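Positive phenol-degradative gene regulator (PDB 5FRV) probably activates transcription of phenol-degradation genes as an ATP- and DNA-binding regulator, of which this N-terminal sensory piece holds p-cresol and a zinc ion. Local coordinates at residues Thr111-Asp116 with His125-Trp130; Ile170-Leu175 with Cys185-Lys190. All coordinates share one frame; numbering follows the deposited sequence.

Contact 1: residues Thr111-Asp116 with His125-Trp130; sequences TPLTVD and HGEFLW. With PCR (p-cresol), chain D.
Glu127 meets two residues of the facing strand at once, Leu113 and Thr114, and this two-against-one pairing is a classic beta bulge in the antiparallel hairpin of strands 109-118 and 123-131. Leu113 carries the irregularity, with a psi of -69° where its neighbours in the strand keep extended values. Leu113 N donates to Glu127 O at 2.8 Å, while the bond from Glu127 N to Thr114 O is the looser one at 3.1 Å. The Leu113 side chain crosses that of Glu127 at about a right angle, Leu113 CD1 resting 3.8 Å from Glu127 CB. Thr114 runs alongside Glu127 and points the same way. Regular pairing resumes beyond the bulge on both sides, at Thr111 with Leu129 and at Asp116 with His125, each joined by two backbone bonds; Leu129 sets its CB against that of Thr111.

Pro112, Val115 and Phe128 occupy the other face of the sheet, which looks onto helix 91-95 and the p-cresol. With CG turned away from its own carbonyl carbon (chi1 -54°), the Phe128 ring lies beside the Pro112 backbone, CD2 being 3.6 Å from Pro112 CA, and Val115 CG2 packs obliquely against CZ. One face of the ring takes p-cresol CD2 over its centre, 3.6 Å above the plane. Strand 123-131 therefore supplies a wall of the p-cresol pocket, probably the effector site as in related phenol-responsive regulators. The phenolic oxygen, also bonded to His102, lies at the edge of the Trp130 indole, where Trp130 NE1 donates to p-cresol OH at 2.9 Å with an N-H...O angle of 145°.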
loop_
_atom_site.group_PDB
_atom_site.type_symbol
_atom_site.label_atom_id
_atom_site.label_comp_id
_atom_site.label_asym_id
_atom_site.label_seq_id
_atom_site.Cartn_x
_atom_site.Cartn_y
_atom_site.Cartn_z
ATOM N N THR A 111 14.402 12.976 8.812
ATOM C CA THR A 111 15.216 14.165 9.047
ATOM C C THR A 111 16.625 13.969 8.505
ATOM O O THR A 111 17.373 13.117 9.002
ATOM C CB THR A 111 15.288 14.512 10.541
ATOM O OG1 THR A 111 13.957 14.594 11.063
ATOM C CG2 THR A 111 16.003 15.848 10.747
ATOM N N PRO A 112 16.990 14.747 7.472
ATOM C CA PRO A 112 18.351 14.723 6.936
ATOM C C PRO A 112 19.338 15.130 8.023
ATOM O O PRO A 112 19.103 16.132 8.702
ATOM C CB PRO A 112 18.309 15.757 5.804
ATOM C CG PRO A 112 16.857 15.914 5.468
ATOM C CD PRO A 112 16.143 15.731 6.776
ATOM N N LEU A 113 20.392 14.350 8.221
ATOM C CA LEU A 113 21.399 14.686 9.238
ATOM C C LEU A 113 22.501 15.540 8.624
ATOM O O LEU A 113 22.658 16.724 8.940
ATOM C CB LEU A 113 22.019 13.423 9.856
ATOM C CG LEU A 113 21.179 12.539 10.778
ATOM C CD1 LEU A 113 21.828 11.166 10.917
ATOM C CD2 LEU A 113 20.985 13.176 12.139
ATOM N N THR A 114 23.274 14.912 7.749
ATOM C CA THR A 114 24.298 15.602 6.993
ATOM C C THR A 114 24.261 15.046 5.575
ATOM O O THR A 114 24.246 13.836 5.381
ATOM C CB THR A 114 25.703 15.418 7.614
ATOM O OG1 THR A 114 26.047 14.026 7.627
ATOM C CG2 THR A 114 25.745 15.953 9.051
ATOM N N VAL A 115 24.215 15.918 4.580
ATOM C CA VAL A 115 24.159 15.447 3.204
ATOM C C VAL A 115 25.164 16.152 2.304
ATOM O O VAL A 115 25.146 17.375 2.163
ATOM C CB VAL A 115 22.756 15.631 2.596
ATOM C CG1 VAL A 115 22.773 15.253 1.115
ATOM C CG2 VAL A 115 21.720 14.815 3.362
ATOM N N ASP A 116 26.029 15.350 1.690
ATOM C CA ASP A 116 26.998 15.811 0.707
ATOM C C ASP A 116 26.591 15.245 -0.669
ATOM O O ASP A 116 26.616 14.034 -0.879
ATOM C CB ASP A 116 28.402 15.356 1.137
ATOM C CG ASP A 116 29.513 15.883 0.246
ATOM O OD1 ASP A 116 29.216 16.596 -0.744
ATOM O OD2 ASP A 116 30.699 15.565 0.548
ATOM N N HIS A 125 27.185 11.464 -0.191
ATOM C CA HIS A 125 27.291 10.908 1.136
ATOM C C HIS A 125 26.161 11.447 1.968
ATOM O O HIS A 125 26.068 12.657 2.166
ATOM C CB HIS A 125 28.636 11.252 1.767
ATOM C CG HIS A 125 28.877 10.526 3.044
ATOM N ND1 HIS A 125 29.548 9.323 3.094
ATOM C CD2 HIS A 125 28.487 10.800 4.311
ATOM C CE1 HIS A 125 29.581 8.900 4.347
ATOM N NE2 HIS A 125 28.952 9.782 5.104
ATOM N N GLY A 126 25.284 10.567 2.437
ATOM C CA GLY A 126 24.096 11.023 3.139
ATOM C C GLY A 126 23.680 10.186 4.333
ATOM O O GLY A 126 23.706 8.956 4.280
ATOM N N GLU A 127 23.299 10.878 5.409
ATOM C CA GLU A 127 22.895 10.274 6.677
ATOM C C GLU A 127 21.550 10.859 7.050
ATOM O O GLU A 127 21.353 12.068 6.939
ATOM C CB GLU A 127 23.904 10.559 7.806
ATOM C CG GLU A 127 25.311 9.983 7.618
ATOM C CD GLU A 127 26.244 10.299 8.803
ATOM O OE1 GLU A 127 25.817 11.041 9.722
ATOM O OE2 GLU A 127 27.405 9.814 8.803
ATOM N N PHE A 128 20.630 10.014 7.498
ATOM C CA PHE A 128 19.275 10.465 7.818
ATOM C C PHE A 128 18.733 9.825 9.086
ATOM O O PHE A 128 19.041 8.665 9.387
ATOM C CB PHE A 128 18.302 10.153 6.667
ATOM C CG PHE A 128 18.743 10.693 5.333
ATOM C CD1 PHE A 128 19.696 10.032 4.586
ATOM C CD2 PHE A 128 18.184 11.848 4.822
ATOM C CE1 PHE A 128 20.109 10.529 3.372
ATOM C CE2 PHE A 128 18.595 12.347 3.602
ATOM C CZ PHE A 128 19.553 11.688 2.884
ATOM N N LEU A 129 17.904 10.594 9.796
ATOM C CA LEU A 129 17.106 10.112 10.921
ATOM C C LEU A 129 15.707 9.697 10.456
ATOM O O LEU A 129 15.069 10.398 9.657
ATOM C CB LEU A 129 16.984 11.187 11.997
ATOM C CG LEU A 129 16.139 10.814 13.221
ATOM C CD1 LEU A 129 16.849 9.752 14.067
ATOM C CD2 LEU A 129 15.792 12.034 14.070
ATOM N N TRP A 130 15.250 8.561 10.970
ATOM C CA TRP A 130 13.913 8.031 10.713
ATOM C C TRP A 130 13.095 7.929 12.001
ATOM O O TRP A 130 13.358 7.063 12.836
ATOM C CB TRP A 130 14.008 6.648 10.075
ATOM C CG TRP A 130 14.180 6.626 8.579
ATOM C CD1 TRP A 130 14.085 7.681 7.722
ATOM C CD2 TRP A 130 14.472 5.475 7.771
ATOM N NE1 TRP A 130 14.297 7.257 6.424
ATOM C CE2 TRP A 130 14.533 5.905 6.435
ATOM C CE3 TRP A 130 14.664 4.119 8.049
ATOM C CZ2 TRP A 130 14.785 5.029 5.386
ATOM C CZ3 TRP A 130 14.945 3.254 7.002
ATOM C CH2 TRP A 130 14.988 3.712 5.689
HETATM C CB PCR D . 17.038 10.372 -0.006
HETATM C CG PCR D . 16.082 9.756 0.993
HETATM C CD1 PCR D . 14.804 9.395 0.600
HETATM C CE1 PCR D . 13.933 8.846 1.523
HETATM C CD2 PCR D . 16.491 9.566 2.306
HETATM C CE2 PCR D . 15.627 9.021 3.229
HETATM C CZ PCR D . 14.347 8.662 2.834
HETATM O OH PCR D . 13.461 8.105 3.754
#

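Contact 2: residues Ile170-Leu175 with Cys185-Lys190; sequences ILYREL and CRILGK. With ZN (zinc ion), chain C.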
loop_
_atom_site.group_PDB
_atom_site.type_symbol
_atom_site.label_atom_id
_atom_site.label_comp_id
_atom_site.label_asym_id
_atom_site.label_seq_id
_atom_site.Cartn_x
_atom_site.Cartn_y
_atom_site.Cartn_z
ATOM N N ILE A 170 23.367 4.142 -5.620
ATOM C CA ILE A 170 23.608 4.587 -4.263
ATOM C C ILE A 170 22.886 3.639 -3.302
ATOM O O ILE A 170 21.650 3.614 -3.281
ATOM C CB ILE A 170 23.092 6.030 -4.065
ATOM C CG1 ILE A 170 23.693 6.993 -5.104
ATOM C CG2 ILE A 170 23.301 6.499 -2.641
ATOM C CD1 ILE A 170 25.217 6.956 -5.206
ATOM N N LEU A 171 23.636 2.843 -2.535
ATOM C CA LEU A 171 23.020 1.910 -1.598
ATOM C C LEU A 171 22.893 2.505 -0.210
ATOM O O LEU A 171 23.740 3.297 0.206
ATOM C CB LEU A 171 23.825 0.617 -1.522
ATOM C CG LEU A 171 24.093 -0.133 -2.819
ATOM C CD1 LEU A 171 25.027 -1.286 -2.531
ATOM C CD2 LEU A 171 22.791 -0.657 -3.412
ATOM N N TYR A 172 21.836 2.119 0.507
ATOM C CA TYR A 172 21.661 2.507 1.922
ATOM C C TYR A 172 21.630 1.327 2.868
ATOM O O TYR A 172 21.251 0.214 2.505
ATOM C CB TYR A 172 20.362 3.285 2.159
ATOM C CG TYR A 172 20.336 4.681 1.614
ATOM C CD1 TYR A 172 20.253 4.900 0.245
ATOM C CD2 TYR A 172 20.345 5.778 2.458
ATOM C CE1 TYR A 172 20.220 6.173 -0.269
ATOM C CE2 TYR A 172 20.286 7.054 1.952
ATOM C CZ TYR A 172 20.219 7.241 0.576
ATOM O OH TYR A 172 20.173 8.512 0.045
ATOM N N ARG A 173 22.009 1.587 4.107
ATOM C CA ARG A 173 21.761 0.607 5.152
ATOM C C ARG A 173 21.399 1.303 6.443
ATOM O O ARG A 173 21.729 2.473 6.645
ATOM C CB ARG A 173 22.960 -0.325 5.324
ATOM C CG ARG A 173 22.674 -1.693 4.698
ATOM C CD ARG A 173 23.879 -2.284 4.007
ATOM N NE ARG A 173 24.732 -3.005 4.944
ATOM C CZ ARG A 173 25.166 -4.247 4.752
ATOM N NH1 ARG A 173 24.833 -4.907 3.649
ATOM N NH2 ARG A 173 25.943 -4.828 5.662
ATOM N N GLU A 174 20.652 0.597 7.286
ATOM C CA GLU A 174 20.257 1.113 8.582
ATOM C C GLU A 174 21.327 0.807 9.598
ATOM O O GLU A 174 21.643 -0.351 9.798
ATOM C CB GLU A 174 18.953 0.481 9.060
ATOM C CG GLU A 174 17.724 0.822 8.285
ATOM C CD GLU A 174 16.500 0.237 8.965
ATOM O OE1 GLU A 174 16.222 -0.949 8.726
ATOM O OE2 GLU A 174 15.843 0.946 9.750
ATOM N N LEU A 175 21.856 1.835 10.248
ATOM C CA LEU A 175 22.885 1.652 11.268
ATOM C C LEU A 175 22.252 1.356 12.632
ATOM O O LEU A 175 22.883 0.770 13.525
ATOM C CB LEU A 175 23.771 2.892 11.347
ATOM C CG LEU A 175 24.360 3.324 10.003
ATOM C CD1 LEU A 175 25.350 4.458 10.208
ATOM C CD2 LEU A 175 25.002 2.138 9.276
ATOM N N CYS A 185 15.200 4.907 13.875
ATOM C CA CYS A 185 16.055 4.312 12.853
ATOM C C CYS A 185 17.012 5.384 12.374
ATOM O O CYS A 185 16.753 6.571 12.544
ATOM C CB CYS A 185 15.243 3.752 11.671
ATOM S SG CYS A 185 13.957 2.530 12.061
ATOM N N ARG A 186 18.121 4.963 11.786
ATOM C CA ARG A 186 19.121 5.889 11.270
ATOM C C ARG A 186 19.897 5.207 10.157
ATOM O O ARG A 186 20.330 4.059 10.288
ATOM C CB ARG A 186 20.049 6.351 12.384
ATOM C CG ARG A 186 21.201 7.208 11.958
ATOM C CD ARG A 186 21.929 7.718 13.194
ATOM N NE ARG A 186 23.270 8.206 12.889
ATOM C CZ ARG A 186 24.347 7.427 12.845
ATOM N NH1 ARG A 186 24.229 6.123 13.072
ATOM N NH2 ARG A 186 25.538 7.949 12.566
ATOM N N ILE A 187 20.065 5.917 9.047
ATOM C CA ILE A 187 20.547 5.286 7.833
ATOM C C ILE A 187 21.743 6.024 7.212
ATOM O O ILE A 187 21.992 7.200 7.483
ATOM C CB ILE A 187 19.413 5.180 6.769
ATOM C CG1 ILE A 187 19.192 6.535 6.085
ATOM C CG2 ILE A 187 18.113 4.646 7.413
ATOM C CD1 ILE A 187 18.076 6.550 5.038
ATOM N N LEU A 188 22.467 5.293 6.377
ATOM C CA LEU A 188 23.599 5.834 5.635
ATOM C C LEU A 188 23.559 5.388 4.188
ATOM O O LEU A 188 23.453 4.186 3.900
ATOM C CB LEU A 188 24.925 5.394 6.269
ATOM C CG LEU A 188 26.171 5.742 5.449
ATOM C CD1 LEU A 188 26.339 7.253 5.386
ATOM C CD2 LEU A 188 27.428 5.045 5.996
ATOM N N GLY A 189 23.667 6.346 3.272
ATOM C CA GLY A 189 23.762 6.011 1.865
ATOM C C GLY A 189 25.013 6.506 1.166
ATOM O O GLY A 189 25.408 7.666 1.318
ATOM N N LYS A 190 25.631 5.626 0.387
ATOM C CA LYS A 190 26.791 6.012 -0.414
ATOM C C LYS A 190 26.940 5.089 -1.636
ATOM O O LYS A 190 26.295 4.026 -1.702
ATOM C CB LYS A 190 28.057 6.029 0.469
ATOM C CG LYS A 190 28.559 4.692 0.937
ATOM C CD LYS A 190 29.473 4.874 2.139
ATOM C CE LYS A 190 29.807 3.550 2.792
ATOM N NZ LYS A 190 30.726 3.720 3.945
HETATM ZN ZN ZN C . 14.238 0.691 10.899
#
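Glu174 OE2 binds the zinc ion at 2.0 Å, and from the neighbouring strand of the same hairpin Cys185 SG binds the zinc ion at 2.2 Å; Cys151 and Cys177 complete the four-ligand site. Beyond CG the Glu174 chain is extended, carrying the carboxylate out to the metal, while CG passes obliquely by Ile187 CG2. Only one carboxylate oxygen binds: Glu174 OE1 stays 3.4 Å from the zinc and is hydrogen-bonded to another partner.

From this end the two strands run back as an antiparallel hairpin, part of the V4R domain, their short axes 4.6 Å apart at an angle of 162°. Paired backbone bonds join Arg173 with Leu188 and Leu171 with Lys190, but the bond from Leu171 N to Lys190 O is bent, with 138° at the hydrogen and the donor above the carbonyl plane. Between these pairs Gly189 faces Tyr172, and its CA sits over the ring face, 3.6 Å from the centroid and 15° off the normal, a CH-pi contact. Ile187 CD1 also reaches the ring, 3.5 Å from Tyr172 CD2. The Tyr172 hydroxyl is tied to Thr162 and Tyr124, and both Tyr172 and Ile187 touch the p-cresol. Near the zinc end, Leu175 N bonds Arg186 O, and Leu175 CD1 lies obliquely against the Arg186 guanidinium, 3.5 Å from Arg186 NH1.

In the fold
Contact 1 closes before contact 2 opens, so the two hairpins follow one another along the chain, with helices 134-143 and 152-166 between them. Their centres are about 9 Å apart in a single four-stranded antiparallel sheet ordered 109-118, 123-131, 185-191, 170-176. The inner strands join the hairpins: Gly126 O lies 2.8 Å from Gly189 N and Trp130 N lies 2.9 Å from Cys185 O, both probable hydrogen bonds. Strand 123-131 of contact 1 and Tyr172 and Ile187 of contact 2 touch the p-cresol, and contact 2 supplies two zinc ligands, Glu174 and Cys185. Pocket and metal site thus lie on one sheet, and strand 185-191 reaches both.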